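Local atomic coordinates of regulator of polyketide synthase expression (Bifidobacterium adolescentis, PDB entry 3ONQ), a protein that probably regulates transcription, perhaps of polyketide synthase genes, by binding DNA through a C-terminal helix-turn-helix domain of the PucR type. Residues T23-A28 with A73-V78; V109-V114 with L124-V129; E164-R169 with R178-R183; V202-K207 with K217-H222. All blocks are in the same frame, centred on the assembly; numbering follows the deposited sequence.

Contact 1: T23-A28 with A73-V78; sequences TIERLA and AIRKAV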
loop_
_atom_site.group_PDB
_atom_site.type_symbol
_atom_site.label_atom_id
_atom_site.label_comp_id
_atom_site.label_asym_id
_atom_site.label_seq_id
_atom_site.Cartn_x
_atom_site.Cartn_y
_atom_site.Cartn_z
ATOM N N THR B 23 -9.549 24.913 -10.347
ATOM C CA THR B 23 -10.294 23.669 -10.168
ATOM C C THR B 23 -9.332 22.496 -10.023
ATOM O O THR B 23 -9.528 21.604 -9.187
ATOM C CB THR B 23 -11.285 23.415 -11.337
ATOM O OG1 THR B 23 -12.204 24.509 -11.419
ATOM C CG2 THR B 23 -12.076 22.135 -11.105
ATOM N N ILE B 24 -8.275 22.503 -10.822
ATOM C CA ILE B 24 -7.296 21.438 -10.746
ATOM C C ILE B 24 -6.648 21.437 -9.350
ATOM O O ILE B 24 -6.425 20.379 -8.759
ATOM C CB ILE B 24 -6.236 21.575 -11.843
ATOM C CG1 ILE B 24 -6.913 21.538 -13.218
ATOM C CG2 ILE B 24 -5.186 20.464 -11.732
ATOM C CD1 ILE B 24 -5.968 21.696 -14.374
ATOM N N GLU B 25 -6.366 22.625 -8.827
ATOM C CA GLU B 25 -5.777 22.749 -7.496
ATOM C C GLU B 25 -6.740 22.245 -6.412
ATOM O O GLU B 25 -6.356 21.458 -5.544
ATOM C CB GLU B 25 -5.382 24.198 -7.204
ATOM C CG GLU B 25 -4.724 24.378 -5.833
ATOM C CD GLU B 25 -4.578 25.834 -5.434
ATOM O OE1 GLU B 25 -5.525 26.611 -5.665
ATOM O OE2 GLU B 25 -3.517 26.205 -4.888
ATOM N N ARG B 26 -7.988 22.702 -6.468
ATOM C CA ARG B 26 -8.955 22.329 -5.449
ATOM C C ARG B 26 -9.164 20.825 -5.468
ATOM O O ARG B 26 -9.304 20.195 -4.411
ATOM C CB ARG B 26 -10.286 23.057 -5.632
ATOM C CG ARG B 26 -11.344 22.633 -4.622
ATOM C CD ARG B 26 -12.631 23.441 -4.764
ATOM N NE ARG B 26 -12.839 23.955 -6.120
ATOM C CZ ARG B 26 -13.416 23.283 -7.118
ATOM N NH1 ARG B 26 -13.853 22.038 -6.938
ATOM N NH2 ARG B 26 -13.549 23.860 -8.309
ATOM N N LEU B 27 -9.179 20.257 -6.674
ATOM C CA LEU B 27 -9.347 18.815 -6.838
ATOM C C LEU B 27 -8.162 18.051 -6.255
ATOM O O LEU B 27 -8.342 17.050 -5.563
ATOM C CB LEU B 27 -9.545 18.443 -8.310
ATOM C CG LEU B 27 -9.654 16.949 -8.621
ATOM C CD1 LEU B 27 -10.888 16.335 -7.960
ATOM C CD2 LEU B 27 -9.683 16.708 -10.142
ATOM N N ALA B 28 -6.947 18.510 -6.541
ATOM C CA ALA B 28 -5.777 17.846 -5.983
ATOM C C ALA B 28 -5.786 17.982 -4.456
ATOM O O ALA B 28 -5.501 17.028 -3.736
ATOM C CB ALA B 28 -4.510 18.429 -6.557
ATOM N N ALA B 73 -0.938 36.495 0.406
ATOM C CA ALA B 73 0.231 36.580 1.263
ATOM C C ALA B 73 1.110 35.333 1.138
ATOM O O ALA B 73 2.317 35.441 0.990
ATOM C CB ALA B 73 -0.186 36.795 2.696
ATOM N N ILE B 74 0.504 34.149 1.195
ATOM C CA ILE B 74 1.271 32.905 1.123
ATOM C C ILE B 74 1.915 32.693 -0.252
ATOM O O ILE B 74 3.086 32.319 -0.347
ATOM C CB ILE B 74 0.401 31.677 1.468
ATOM C CG1 ILE B 74 -0.134 31.780 2.894
ATOM C CG2 ILE B 74 1.200 30.397 1.298
ATOM C CD1 ILE B 74 -1.034 30.610 3.283
ATOM N N ARG B 75 1.164 32.917 -1.324
ATOM C CA ARG B 75 1.773 32.789 -2.645
ATOM C C ARG B 75 2.935 33.763 -2.844
ATOM O O ARG B 75 3.946 33.412 -3.447
ATOM C CB ARG B 75 0.738 32.918 -3.758
ATOM C CG ARG B 75 -0.345 31.846 -3.676
ATOM C CD ARG B 75 -1.248 31.814 -4.914
ATOM N NE ARG B 75 -2.416 30.972 -4.664
ATOM C CZ ARG B 75 -2.424 29.649 -4.791
ATOM N NH1 ARG B 75 -1.328 29.011 -5.195
ATOM N NH2 ARG B 75 -3.534 28.960 -4.519
ATOM N N LYS B 76 2.801 34.977 -2.322
ATOM C CA LYS B 76 3.869 35.962 -2.441
ATOM C C LYS B 76 5.109 35.533 -1.643
ATOM O O LYS B 76 6.247 35.674 -2.100
ATOM C CB LYS B 76 3.393 37.339 -1.975
ATOM C CG LYS B 76 4.521 38.360 -1.888
ATOM C CD LYS B 76 4.062 39.688 -1.298
ATOM C CE LYS B 76 5.239 40.649 -1.124
ATOM N NZ LYS B 76 5.931 40.929 -2.419
ATOM N N ALA B 77 4.885 35.010 -0.444
ATOM C CA ALA B 77 5.991 34.613 0.409
ATOM C C ALA B 77 6.762 33.465 -0.235
ATOM O O ALA B 77 7.991 33.463 -0.248
ATOM C CB ALA B 77 5.500 34.231 1.797
ATOM N N VAL B 78 6.034 32.490 -0.775
ATOM C CA VAL B 78 6.655 31.360 -1.457
ATOM C C VAL B 78 7.460 31.862 -2.662
ATOM O O VAL B 78 8.601 31.449 -2.873
ATOM C CB VAL B 78 5.594 30.314 -1.884
ATOM C CG1 VAL B 78 6.142 29.353 -2.946
ATOM C CG2 VAL B 78 5.080 29.554 -0.670
#
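The helices that carry Glu25 and Arg75 keep well apart, with 13.5 Å from Glu25 CA to Arg75 CA, and only these two side chains close the gap. Each reaches out from its own helix toward the other; the two come from opposite directions, the carboxylate arriving at the edge of the guanidinium. Glu25 sets out with CG anti to the backbone N (chi1 -178°) and runs on extended, which carries its carboxylate that far. Arg75 is likewise stretched from CG to NE. The salt bridge uses a single guanidinium nitrogen: Arg75 NH2 donates to Glu25 OE2 over 2.8 Å in an almost straight line (176° at the hydrogen). OE2 lies in the guanidinium plane and accepts through its syn lone pair. Glu25 OE1 stands 3.3 Å from the same Arg75 NH2, and the two flat groups are turned 41° against each other, so this is not a matched two-by-two pairing.

Both ends are also tied to strand 86-91. OE2 accepts a second hydrogen bond from Ile88 N, while Arg75 NH1 donates to Val86 O. A glutamine here would probably leave the Arg75 charge without its mate and weaken the grip on Ile88 N. What results is an interhelical salt bridge pinned to the backbone of strand 86-91, at the edge of this chain's sheet, tying helix 21-33 and helix 67-80 to the rim of the alpha-beta-alpha sandwich.

Contact 2: V109-V114 with L124-V129; sequences VTCTAV and LYLSPV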
loop_
_atom_site.group_PDB
_atom_site.type_symbol
_atom_site.label_atom_id
_atom_site.label_comp_id
_atom_site.label_asym_id
_atom_site.label_seq_id
_atom_site.Cartn_x
_atom_site.Cartn_y
_atom_site.Cartn_z
ATOM N N VAL B 109 11.485 28.949 7.962
ATOM C CA VAL B 109 11.536 30.231 7.264
ATOM C C VAL B 109 10.201 30.565 6.578
ATOM O O VAL B 109 9.729 31.701 6.624
ATOM C CB VAL B 109 12.696 30.265 6.246
ATOM C CG1 VAL B 109 12.566 31.464 5.303
ATOM C CG2 VAL B 109 14.027 30.285 6.979
ATOM N N THR B 110 9.575 29.577 5.955
ATOM C CA THR B 110 8.306 29.842 5.292
ATOM C C THR B 110 7.227 30.147 6.327
ATOM O O THR B 110 6.427 31.058 6.154
ATOM C CB THR B 110 7.855 28.666 4.414
ATOM O OG1 THR B 110 8.849 28.420 3.418
ATOM C CG2 THR B 110 6.542 28.995 3.729
ATOM N N CYS B 111 7.223 29.389 7.413
ATOM C CA CYS B 111 6.241 29.602 8.460
ATOM C C CYS B 111 6.376 31.011 9.044
ATOM O O CYS B 111 5.380 31.698 9.253
ATOM C CB CYS B 111 6.367 28.530 9.539
ATOM S SG CYS B 111 5.175 28.674 10.878
ATOM N N THR B 112 7.610 31.454 9.275
ATOM C CA THR B 112 7.834 32.794 9.793
ATOM C C THR B 112 7.326 33.856 8.833
ATOM O O THR B 112 6.727 34.842 9.256
ATOM C CB THR B 112 9.323 33.062 10.096
ATOM O OG1 THR B 112 9.732 32.262 11.211
ATOM C CG2 THR B 112 9.533 34.536 10.450
ATOM N N ALA B 113 7.573 33.647 7.543
ATOM C CA ALA B 113 7.190 34.609 6.516
ATOM C C ALA B 113 5.674 34.774 6.391
ATOM O O ALA B 113 5.199 35.866 6.075
ATOM C CB ALA B 113 7.800 34.224 5.158
ATOM N N VAL B 114 4.910 33.703 6.631
ATOM C CA VAL B 114 3.453 33.782 6.438
ATOM C C VAL B 114 2.649 33.948 7.725
ATOM O O VAL B 114 1.433 34.155 7.692
ATOM C CB VAL B 114 2.903 32.582 5.641
ATOM C CG1 VAL B 114 3.635 32.465 4.309
ATOM C CG2 VAL B 114 3.014 31.292 6.453
ATOM N N LEU B 124 -1.989 27.435 14.902
ATOM C CA LEU B 124 -1.246 27.414 13.664
ATOM C C LEU B 124 -0.388 26.156 13.744
ATOM O O LEU B 124 0.204 25.881 14.792
ATOM C CB LEU B 124 -0.362 28.660 13.595
ATOM C CG LEU B 124 0.641 28.815 12.462
ATOM C CD1 LEU B 124 -0.085 29.048 11.147
ATOM C CD2 LEU B 124 1.595 29.961 12.748
ATOM N N TYR B 125 -0.328 25.382 12.662
ATOM C CA TYR B 125 0.471 24.152 12.653
ATOM C C TYR B 125 1.430 24.078 11.463
ATOM O O TYR B 125 1.047 24.374 10.332
ATOM C CB TYR B 125 -0.440 22.921 12.655
ATOM C CG TYR B 125 0.316 21.608 12.620
ATOM C CD1 TYR B 125 0.735 21.006 13.791
ATOM C CD2 TYR B 125 0.640 20.986 11.407
ATOM C CE1 TYR B 125 1.438 19.804 13.774
ATOM C CE2 TYR B 125 1.340 19.768 11.384
ATOM C CZ TYR B 125 1.736 19.189 12.577
ATOM O OH TYR B 125 2.433 18.002 12.601
ATOM N N LEU B 126 2.672 23.675 11.733
ATOM C CA LEU B 126 3.702 23.507 10.707
ATOM C C LEU B 126 4.099 22.037 10.625
ATOM O O LEU B 126 4.524 21.470 11.619
ATOM C CB LEU B 126 4.944 24.350 11.056
ATOM C CG LEU B 126 6.174 24.168 10.143
ATOM C CD1 LEU B 126 5.853 24.575 8.706
ATOM C CD2 LEU B 126 7.413 24.929 10.634
ATOM N N SER B 127 3.962 21.411 9.457
ATOM C CA SER B 127 4.242 19.973 9.343
ATOM C C SER B 127 5.717 19.693 9.099
ATOM O O SER B 127 6.445 20.573 8.666
ATOM C CB SER B 127 3.445 19.352 8.193
ATOM O OG SER B 127 4.153 19.468 6.969
ATOM N N PRO B 128 6.159 18.450 9.359
ATOM C CA PRO B 128 7.499 18.039 8.934
ATOM C C PRO B 128 7.594 18.005 7.406
ATOM O O PRO B 128 6.572 18.067 6.707
ATOM C CB PRO B 128 7.627 16.609 9.490
ATOM C CG PRO B 128 6.556 16.487 10.530
ATOM C CD PRO B 128 5.446 17.375 10.075
ATOM N N VAL B 129 8.812 17.907 6.890
ATOM C CA VAL B 129 9.012 17.730 5.449
ATOM C C VAL B 129 8.601 16.308 5.077
ATOM O O VAL B 129 8.860 15.363 5.824
ATOM C CB VAL B 129 10.480 17.978 5.039
ATOM C CG1 VAL B 129 10.682 17.729 3.537
ATOM C CG2 VAL B 129 10.890 19.393 5.380
#
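Ser127, next after the Leu126 that packs under Cys111, turns its side chain to the other face of the strand, where two backbone groups grip OG: it donates to Pro128 O over 2.8 Å and takes a hydrogen bond from Ala58 N of the adjoining strand. That bond to Pro128 O arrives 26° out of the carbonyl plane. The neighbourhood is a beta-alpha-beta crossover, in which helix 107-114 lies over the mixed sheet on its way from strand 94-100 to strand 124-131; with strand order 2-3-1-4, the first four strands and their helices have the ferredoxin-like topology. Tyr125 and Ser127 go to helix 132-149, whereas Leu124 and Leu126 turn to helix 107-114, where Cys111 settles over them.

No hydrogen bond links the two segments, and the join is wholly apolar. Leu126 also leans on Ile59 of the next strand, and Cys111 on Pro159, which leaves the thiol buried among hydrocarbon. Cys111 holds its sulfur anti to the backbone N (chi1 -179°), and this splits the work between its two atoms. CB sits above the fork of Leu126, 3.9 Å from CD2 and 4.1 Å from CD1, while Cys111 SG swings along the strand to lie 4.2 Å from Leu124 CD2.

Contact 3: E164-R169 with R178-R183; sequences ELLPER and REELYR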
loop_
_atom_site.group_PDB
_atom_site.type_symbol
_atom_site.label_atom_id
_atom_site.label_comp_id
_atom_site.label_asym_id
_atom_site.label_seq_id
_atom_site.Cartn_x
_atom_site.Cartn_y
_atom_site.Cartn_z
ATOM N N GLU B 164 3.170 17.014 18.444
ATOM C CA GLU B 164 2.626 17.653 19.638
ATOM C C GLU B 164 1.245 17.155 20.061
ATOM O O GLU B 164 0.927 17.162 21.231
ATOM C CB GLU B 164 2.584 19.165 19.464
ATOM C CG GLU B 164 3.789 19.883 19.995
ATOM C CD GLU B 164 3.629 21.384 19.962
ATOM O OE1 GLU B 164 3.884 21.973 18.907
ATOM O OE2 GLU B 164 3.246 21.972 20.993
ATOM N N LEU B 165 0.413 16.777 19.102
ATOM C CA LEU B 165 -0.960 16.355 19.373
ATOM C C LEU B 165 -1.322 14.881 19.119
ATOM O O LEU B 165 -2.444 14.582 18.757
ATOM C CB LEU B 165 -1.931 17.274 18.645
ATOM C CG LEU B 165 -1.991 18.649 19.294
ATOM C CD1 LEU B 165 -2.258 19.710 18.286
ATOM C CD2 LEU B 165 -3.028 18.665 20.382
ATOM N N LEU B 166 -0.369 13.974 19.277
ATOM C CA LEU B 166 -0.585 12.573 18.907
ATOM C C LEU B 166 -1.842 11.947 19.514
ATOM O O LEU B 166 -2.681 11.398 18.795
ATOM C CB LEU B 166 0.647 11.717 19.230
ATOM C CG LEU B 166 1.829 11.898 18.284
ATOM C CD1 LEU B 166 2.973 10.963 18.635
ATOM C CD2 LEU B 166 1.354 11.638 16.872
ATOM N N PRO B 167 -1.976 12.012 20.846
ATOM C CA PRO B 167 -3.134 11.299 21.399
ATOM C C PRO B 167 -4.476 11.889 20.951
ATOM O O PRO B 167 -5.385 11.131 20.593
ATOM C CB PRO B 167 -2.936 11.388 22.927
ATOM C CG PRO B 167 -1.819 12.372 23.156
ATOM C CD PRO B 167 -1.077 12.576 21.869
ATOM N N GLU B 168 -4.608 13.208 20.963
ATOM C CA GLU B 168 -5.855 13.820 20.517
ATOM C C GLU B 168 -6.136 13.482 19.039
ATOM O O GLU B 168 -7.282 13.216 18.654
ATOM C CB GLU B 168 -5.827 15.333 20.733
ATOM C CG GLU B 168 -5.778 15.743 22.194
ATOM C CD GLU B 168 -4.393 15.610 22.820
ATOM O OE1 GLU B 168 -3.401 15.365 22.098
ATOM O OE2 GLU B 168 -4.308 15.764 24.046
ATOM N N ARG B 169 -5.085 13.476 18.222
ATOM C CA ARG B 169 -5.230 13.082 16.826
ATOM C C ARG B 169 -5.686 11.639 16.727
ATOM O O ARG B 169 -6.583 11.315 15.948
ATOM C CB ARG B 169 -3.917 13.280 16.060
ATOM C CG ARG B 169 -3.605 14.749 15.774
ATOM C CD ARG B 169 -2.170 14.923 15.285
ATOM N NE ARG B 169 -1.873 14.015 14.176
ATOM C CZ ARG B 169 -0.649 13.788 13.712
ATOM N NH1 ARG B 169 0.389 14.436 14.242
ATOM N NH2 ARG B 169 -0.459 12.931 12.711
ATOM N N ARG B 178 -1.960 7.115 15.294
ATOM C CA ARG B 178 -1.929 5.808 15.929
ATOM C C ARG B 178 -0.608 5.130 15.613
ATOM O O ARG B 178 0.014 4.523 16.476
ATOM C CB ARG B 178 -3.058 4.913 15.429
ATOM C CG ARG B 178 -4.444 5.295 15.899
ATOM C CD ARG B 178 -5.467 4.405 15.207
ATOM N NE ARG B 178 -6.834 4.803 15.510
ATOM C CZ ARG B 178 -7.836 4.811 14.641
ATOM N NH1 ARG B 178 -7.648 4.449 13.373
ATOM N NH2 ARG B 178 -9.036 5.179 15.049
ATOM N N GLU B 179 -0.196 5.212 14.358
ATOM C CA GLU B 179 0.979 4.482 13.918
ATOM C C GLU B 179 2.225 5.045 14.589
ATOM O O GLU B 179 3.062 4.283 15.076
ATOM C CB GLU B 179 1.116 4.525 12.393
ATOM C CG GLU B 179 2.302 3.722 11.863
ATOM C CD GLU B 179 2.079 2.216 11.964
ATOM O OE1 GLU B 179 0.948 1.783 12.301
ATOM O OE2 GLU B 179 3.043 1.466 11.706
ATOM N N GLU B 180 2.349 6.371 14.637
ATOM C CA GLU B 180 3.485 6.986 15.330
ATOM C C GLU B 180 3.559 6.608 16.816
ATOM O O GLU B 180 4.635 6.309 17.330
ATOM C CB GLU B 180 3.479 8.510 15.188
ATOM C CG GLU B 180 3.823 8.999 13.779
ATOM C CD GLU B 180 4.011 10.508 13.723
ATOM O OE1 GLU B 180 4.319 11.119 14.778
ATOM O OE2 GLU B 180 3.843 11.084 12.627
ATOM N N LEU B 181 2.423 6.623 17.502
ATOM C CA LEU B 181 2.390 6.240 18.917
ATOM C C LEU B 181 2.908 4.817 19.046
ATOM O O LEU B 181 3.690 4.518 19.931
ATOM C CB LEU B 181 0.971 6.352 19.483
ATOM C CG LEU B 181 0.494 7.780 19.733
ATOM C CD1 LEU B 181 -1.035 7.875 19.837
ATOM C CD2 LEU B 181 1.182 8.341 20.974
ATOM N N TYR B 182 2.497 3.949 18.127
ATOM C CA TYR B 182 2.951 2.564 18.151
ATOM C C TYR B 182 4.450 2.454 17.851
ATOM O O TYR B 182 5.213 1.892 18.638
ATOM C CB TYR B 182 2.149 1.719 17.155
ATOM C CG TYR B 182 2.513 0.247 17.164
ATOM C CD1 TYR B 182 2.396 -0.513 18.324
ATOM C CD2 TYR B 182 2.953 -0.386 16.010
ATOM C CE1 TYR B 182 2.719 -1.869 18.332
ATOM C CE2 TYR B 182 3.274 -1.741 16.007
ATOM C CZ TYR B 182 3.157 -2.476 17.169
ATOM O OH TYR B 182 3.478 -3.819 17.168
ATOM N N ARG B 183 4.866 3.011 16.719
ATOM C CA ARG B 183 6.225 2.846 16.227
ATOM C C ARG B 183 7.247 3.695 16.953
ATOM O O ARG B 183 8.313 3.203 17.310
ATOM C CB ARG B 183 6.312 3.162 14.733
ATOM C CG ARG B 183 5.435 2.309 13.855
ATOM C CD ARG B 183 5.916 0.878 13.852
ATOM N NE ARG B 183 5.161 0.033 12.929
ATOM C CZ ARG B 183 5.376 -1.271 12.783
ATOM N NH1 ARG B 183 6.320 -1.869 13.508
ATOM N NH2 ARG B 183 4.651 -1.978 11.922
HETATM O O HOH W 1 1.890 12.300 11.224
HETATM O O HOH W 2 3.350 13.604 14.311
#
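A helical hairpin, formed by helix 166-172 and helix 175-190 with a very short turn between them, is closed here by Leu166 and Leu181. Their side chains slide past each other in opposite directions: Leu181 CD2 lies 3.8 Å from Leu166 CB and 3.9 Å from Leu166 CD1. Leu181 starts with CG anti to its carbonyl carbon (chi1 -74°), which carries both methyls across to the first turn of the other helix, and CD1 comes down beside Pro167 CA at 4.3 Å. A glycine here would probably open a gap against Leu166 and Pro167 and leave Leu166 freer to turn.

Glu180 crosses Leu166 at about a right angle, its OE1 resting 3.7 Å from Leu166 CD2. The carboxylate does not touch the guanidinium of Arg169; two waters stand between them. One accepts from Arg169 NH2 and donates to Glu180 OE2 over 2.7 Å, and the second joins Arg169 NH1 to Glu180 OE1 in the same sense. Opposite charges thus meet through a double water bridge, while Arg169 NE is held by a salt bridge to Asp174 in the turn.

On its flanks the hairpin rests on other helices. Pro167 packs on Tyr248 and Thr252 of helix 244-261, Arg169 lies against helix 132-149, and Arg178 reaches a third subunit, donating to the backbone oxygen of its Leu171.

Contact 4: V202-K207 with K217-H222; sequences VSTFLK and KELNVH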
loop_
_atom_site.group_PDB
_atom_site.type_symbol
_atom_site.label_atom_id
_atom_site.label_comp_id
_atom_site.label_asym_id
_atom_site.label_seq_id
_atom_site.Cartn_x
_atom_site.Cartn_y
_atom_site.Cartn_z
ATOM N N VAL B 202 8.715 2.653 33.052
ATOM C CA VAL B 202 7.785 3.697 32.628
ATOM C C VAL B 202 6.344 3.242 32.878
ATOM O O VAL B 202 5.523 3.978 33.411
ATOM C CB VAL B 202 7.965 4.000 31.116
ATOM C CG1 VAL B 202 6.854 4.907 30.612
ATOM C CG2 VAL B 202 9.336 4.618 30.855
ATOM N N SER B 203 6.039 2.017 32.473
ATOM C CA SER B 203 4.693 1.495 32.631
ATOM C C SER B 203 4.302 1.515 34.106
ATOM O O SER B 203 3.209 1.940 34.478
ATOM C CB SER B 203 4.640 0.063 32.114
ATOM O OG SER B 203 3.356 -0.482 32.331
ATOM N N THR B 204 5.210 1.038 34.951
ATOM C CA THR B 204 4.922 0.940 36.370
ATOM C C THR B 204 4.789 2.337 36.963
ATOM O O THR B 204 3.926 2.579 37.785
ATOM C CB THR B 204 6.037 0.178 37.117
ATOM O OG1 THR B 204 6.195 -1.128 36.552
ATOM C CG2 THR B 204 5.697 0.055 38.578
ATOM N N PHE B 205 5.627 3.259 36.519
ATOM C CA PHE B 205 5.606 4.614 37.037
ATOM C C PHE B 205 4.269 5.284 36.760
ATOM O O PHE B 205 3.699 5.897 37.636
ATOM C CB PHE B 205 6.738 5.401 36.389
ATOM C CG PHE B 205 6.811 6.841 36.799
ATOM C CD1 PHE B 205 7.342 7.205 38.015
ATOM C CD2 PHE B 205 6.381 7.835 35.951
ATOM C CE1 PHE B 205 7.422 8.521 38.376
ATOM C CE2 PHE B 205 6.466 9.150 36.314
ATOM C CZ PHE B 205 6.985 9.491 37.527
ATOM N N LEU B 206 3.769 5.134 35.543
ATOM C CA LEU B 206 2.487 5.702 35.153
ATOM C C LEU B 206 1.316 5.089 35.908
ATOM O O LEU B 206 0.422 5.784 36.345
ATOM C CB LEU B 206 2.279 5.570 33.649
ATOM C CG LEU B 206 3.220 6.377 32.759
ATOM C CD1 LEU B 206 3.043 6.005 31.317
ATOM C CD2 LEU B 206 3.057 7.856 32.947
ATOM N N LYS B 207 1.366 3.777 36.074
ATOM C CA LYS B 207 0.331 3.020 36.745
ATOM C C LYS B 207 0.201 3.450 38.189
ATOM O O LYS B 207 -0.888 3.518 38.729
ATOM C CB LYS B 207 0.651 1.535 36.674
ATOM C CG LYS B 207 -0.322 0.653 37.400
ATOM C CD LYS B 207 0.024 -0.809 37.220
ATOM C CE LYS B 207 -0.858 -1.691 38.080
ATOM N NZ LYS B 207 -0.709 -3.135 37.752
ATOM N N LYS B 217 9.423 1.123 45.068
ATOM C CA LYS B 217 8.895 0.107 45.968
ATOM C C LYS B 217 8.364 -1.110 45.202
ATOM O O LYS B 217 8.674 -2.252 45.541
ATOM C CB LYS B 217 7.798 0.719 46.840
ATOM C CG LYS B 217 6.991 -0.272 47.653
ATOM C CD LYS B 217 5.938 0.472 48.487
ATOM C CE LYS B 217 5.074 -0.476 49.324
ATOM N NZ LYS B 217 4.241 -1.409 48.509
ATOM N N GLU B 218 7.563 -0.854 44.174
ATOM C CA GLU B 218 7.019 -1.907 43.314
ATOM C C GLU B 218 8.100 -2.743 42.626
ATOM O O GLU B 218 7.970 -3.958 42.509
ATOM C CB GLU B 218 6.108 -1.297 42.246
ATOM C CG GLU B 218 4.659 -1.694 42.362
ATOM C CD GLU B 218 4.471 -3.199 42.362
ATOM O OE1 GLU B 218 4.481 -3.814 41.273
ATOM O OE2 GLU B 218 4.316 -3.769 43.459
ATOM N N LEU B 219 9.164 -2.093 42.167
ATOM C CA LEU B 219 10.161 -2.777 41.343
ATOM C C LEU B 219 11.386 -3.260 42.103
ATOM O O LEU B 219 12.289 -3.863 41.518
ATOM C CB LEU B 219 10.600 -1.867 40.195
ATOM C CG LEU B 219 9.536 -1.509 39.157
ATOM C CD1 LEU B 219 10.098 -0.502 38.178
ATOM C CD2 LEU B 219 9.021 -2.755 38.442
ATOM N N ASN B 220 11.429 -2.986 43.405
ATOM C CA ASN B 220 12.599 -3.316 44.199
ATOM C C ASN B 220 13.892 -2.723 43.655
ATOM O O ASN B 220 14.904 -3.417 43.576
ATOM C CB ASN B 220 12.751 -4.832 44.330
ATOM C CG ASN B 220 11.610 -5.460 45.102
ATOM O OD1 ASN B 220 10.964 -4.799 45.913
ATOM N ND2 ASN B 220 11.360 -6.740 44.858
ATOM N N VAL B 221 13.859 -1.445 43.284
ATOM C CA VAL B 221 15.077 -0.734 42.911
ATOM C C VAL B 221 15.129 0.595 43.650
ATOM O O VAL B 221 14.130 1.032 44.205
ATOM C CB VAL B 221 15.152 -0.448 41.385
ATOM C CG1 VAL B 221 15.165 -1.736 40.592
ATOM C CG2 VAL B 221 14.000 0.452 40.950
ATOM N N HIS B 222 16.295 1.233 43.644
ATOM C CA HIS B 222 16.468 2.542 44.262
ATOM C C HIS B 222 15.693 3.581 43.457
ATOM O O HIS B 222 15.617 3.476 42.232
ATOM C CB HIS B 222 17.947 2.915 44.262
ATOM C CG HIS B 222 18.283 4.049 45.178
ATOM N ND1 HIS B 222 18.036 5.366 44.857
ATOM C CD2 HIS B 222 18.850 4.065 46.412
ATOM C CE1 HIS B 222 18.428 6.142 45.852
ATOM N NE2 HIS B 222 18.926 5.378 46.805
#
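Thr204 and Leu219 meet tip to tip at the close-packed centre of this contact, where helix 198-207 comes up to the last turn of helix 212-219. Thr204 splits its branches between two partners. Its methyl, anti to the backbone N, touches Glu218 CB, with 3.9 Å from Thr204 CG2 to that atom, and lies 4.2 Å from Leu219 CG. The hydroxyl side faces the leucine too, Thr204 OG1 being 3.8 Å from Leu219 CD2. This is no polar bond; OG1 instead hydrogen-bonds to Leu200 O one turn back in its own helix. Such a local bond satisfies the buried hydroxyl and helps hold the rotation that turns the methyl to helix 212-219. Phe205 and Val202, on another side of the same helix, pack against helix 223-237.

Toward solvent the contact slackens. Glu218 crosses Thr204 at about a right angle with CB alone close to it, then bends at its second torsion (chi2 -55°). Its carboxylate stays clear of Lys207: 6.3 Å separates Glu218 OE1 from Lys207 NZ, too far for a salt bridge, though the opposite charges may still attract weakly. Just beyond, Asn220 breaks the helix with positive phi and His222 ND1 caps the start of helix 223-237, taking the hydrogen bond of Asn224 N, giving the turn of a helix-turn-helix in which helix 223-237 is probably the DNA-reading one. With no hydrogen bond across, the chemistry implies a modest join, made by van der Waals contact around one threonine and helped at most faintly by charge.

In the fold
The four contacts follow one another along the chain without interleaving. Contacts 1 and 2 belong to the N-terminal alpha-beta-alpha part, their centres about 15 Å apart, and they touch: helix 67-80 lies beside helix 107-114, with Ala77 CB 3.6 Å from Val114 CG1. Contact 3 comes next, about 20 Å from contact 2 between centres, at the hairpin whose second helix, 175-190, leads on toward helix 198-207 of contact 4, its centre about 24 Å from that of contact 3. Contacts 1 and 4 lie on opposite sides of the chain's centre, their own centres about 52 Å apart. The chain is thus elongated, and contact 3 sits between the sheet and the helix-turn-helix domain that probably meets DNA.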